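Methyltransferase (Streptomyces regensis, PDB 5N5D) probably transfers a methyl group from S-adenosylmethionine to a hydroxyl of a precursor in the biosynthesis of the pyrrolobenzodiazepine tomaymycin. Local coordinates at residues A[188-191]-A[192-196]. Sequence-based numbering, arbitrary orientation.
Sequences QGVR and RFHEM
With chi1 at -78°, the H194 ring swings back beside its own backbone N, and ND1 comes down on the carbonyl of V190, one turn earlier in helix 185-198 of this Rossmann-like methyltransferase. H194 ND1 donates to V190 O at 2.9 Å; the oxygen lies in the ring plane, but the donor sits above the carbonyl plane. In the helical bond, H194 N reaches V190 O from the opposite face, at 3.0 Å, so two donors of one residue grip it. Alongside, V190 CG1 packs 3.7 Å from H194 CE1. The far nitrogen, NE2, bonds to S207 OG, so with ND1 on V190 O the ring is tied at both nitrogens, which probably fixes its rotation, and F17 of the second subunit stacks on the ring, placing this face of the helix at the dimer contact.

On another side, R191, R192 and E195 form a salt-bridge network. R192 bends at chi2 and chi3, bringing NH1 to E195 OE1 at 3.0 Å, in the guanidinium plane and on the anti lone pair; NE adds a weak bond to the same oxygen. A bridging water accepts from R191 NE at 2.9 Å and lies 2.8 Å from E195 OE2, to which it can donate. Replacing E195 by an alanine would probably leave R192 without its carboxylate mate and the water without one of its partners. Directly, R191 meets E195 only at long range: its NH2 stands 4.0 Å from E195 OE2, a purely electrostatic pairing with guanidinium and carboxylate planes 88° apart, while R191 NH1 bonds to V177 O.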
loop_
_atom_site.group_PDB
_atom_site.type_symbol
_atom_site.label_atom_id
_atom_site.label_comp_id
_atom_site.label_asym_id
_atom_site.label_seq_id
_atom_site.Cartn_x
_atom_site.Cartn_y
_atom_site.Cartn_z
ATOM N N GLN A 188 -3.728 23.586 1.814
ATOM C CA GLN A 188 -4.938 23.805 1.037
ATOM C C GLN A 188 -4.909 23.016 -0.266
ATOM O O GLN A 188 -5.964 22.576 -0.746
ATOM C CB GLN A 188 -5.130 25.298 0.777
ATOM C CG GLN A 188 -5.475 26.106 2.033
ATOM C CD GLN A 188 -6.752 25.624 2.728
ATOM O OE1 GLN A 188 -7.709 25.194 2.075
ATOM N NE2 GLN A 188 -6.766 25.687 4.059
ATOM N N GLY A 189 -3.723 22.795 -0.835
ATOM C CA GLY A 189 -3.629 21.974 -2.032
ATOM C C GLY A 189 -3.985 20.521 -1.776
ATOM O O GLY A 189 -4.692 19.892 -2.574
ATOM N N VAL A 190 -3.503 19.965 -0.662
ATOM C CA VAL A 190 -3.833 18.587 -0.323
ATOM C C VAL A 190 -5.322 18.462 -0.030
ATOM O O VAL A 190 -5.964 17.487 -0.430
ATOM C CB VAL A 190 -2.972 18.105 0.859
ATOM C CG1 VAL A 190 -3.421 16.717 1.339
ATOM C CG2 VAL A 190 -1.501 18.065 0.449
ATOM N N ARG A 191 -5.895 19.448 0.660
ATOM C CA ARG A 191 -7.331 19.419 0.924
ATOM C C ARG A 191 -8.120 19.487 -0.375
ATOM O O ARG A 191 -9.060 18.711 -0.588
ATOM C CB ARG A 191 -7.711 20.571 1.850
ATOM C CG ARG A 191 -7.233 20.393 3.290
ATOM C CD ARG A 191 -7.591 21.592 4.156
ATOM N NE ARG A 191 -9.007 21.949 4.076
ATOM C CZ ARG A 191 -9.970 21.401 4.811
ATOM N NH1 ARG A 191 -9.700 20.446 5.689
ATOM N NH2 ARG A 191 -11.220 21.803 4.661
ATOM N N ARG A 192 -7.749 20.417 -1.258
ATOM C CA ARG A 192 -8.417 20.533 -2.552
ATOM C C ARG A 192 -8.362 19.212 -3.312
ATOM O O ARG A 192 -9.343 18.801 -3.943
ATOM C CB ARG A 192 -7.759 21.652 -3.364
ATOM C CG ARG A 192 -8.296 21.880 -4.776
ATOM C CD ARG A 192 -9.428 22.877 -4.799
ATOM N NE ARG A 192 -10.637 22.312 -4.220
ATOM C CZ ARG A 192 -11.564 21.646 -4.900
ATOM N NH1 ARG A 192 -12.625 21.173 -4.263
ATOM N NH2 ARG A 192 -11.444 21.449 -6.210
ATOM N N PHE A 193 -7.216 18.533 -3.256
ATOM C CA PHE A 193 -7.046 17.264 -3.956
ATOM C C PHE A 193 -7.996 16.202 -3.412
ATOM O O PHE A 193 -8.646 15.478 -4.178
ATOM C CB PHE A 193 -5.580 16.843 -3.827
ATOM C CG PHE A 193 -5.312 15.386 -4.088
ATOM C CD1 PHE A 193 -5.634 14.805 -5.300
ATOM C CD2 PHE A 193 -4.691 14.614 -3.123
ATOM C CE1 PHE A 193 -5.359 13.466 -5.535
ATOM C CE2 PHE A 193 -4.409 13.275 -3.351
ATOM C CZ PHE A 193 -4.747 12.703 -4.556
ATOM N N HIS A 194 -8.097 16.098 -2.086
ATOM C CA HIS A 194 -9.003 15.118 -1.494
ATOM C C HIS A 194 -10.452 15.469 -1.793
ATOM O O HIS A 194 -11.279 14.576 -2.009
ATOM C CB HIS A 194 -8.759 15.009 0.012
ATOM C CG HIS A 194 -7.560 14.189 0.347
ATOM N ND1 HIS A 194 -6.274 14.655 0.185
ATOM C CD2 HIS A 194 -7.448 12.912 0.783
ATOM C CE1 HIS A 194 -5.420 13.707 0.526
ATOM N NE2 HIS A 194 -6.107 12.642 0.897
ATOM N N GLU A 195 -10.770 16.763 -1.819
ATOM C CA GLU A 195 -12.108 17.194 -2.210
ATOM C C GLU A 195 -12.418 16.822 -3.659
ATOM O O GLU A 195 -13.547 16.425 -3.978
ATOM C CB GLU A 195 -12.238 18.701 -1.999
ATOM C CG GLU A 195 -12.279 19.101 -0.540
ATOM C CD GLU A 195 -12.097 20.590 -0.339
ATOM O OE1 GLU A 195 -12.159 21.353 -1.336
ATOM O OE2 GLU A 195 -11.872 20.987 0.818
ATOM N N MET A 196 -11.436 16.960 -4.557
ATOM C CA MET A 196 -11.629 16.531 -5.939
ATOM C C MET A 196 -11.931 15.042 -6.009
ATOM O O MET A 196 -12.819 14.615 -6.756
ATOM C CB MET A 196 -10.392 16.855 -6.779
ATOM C CG MET A 196 -10.129 18.333 -6.974
ATOM S SD MET A 196 -8.463 18.664 -7.595
ATOM C CE MET A 196 -8.597 18.105 -9.287
HETATM O O HOH W 1 -10.449 23.210 1.874
#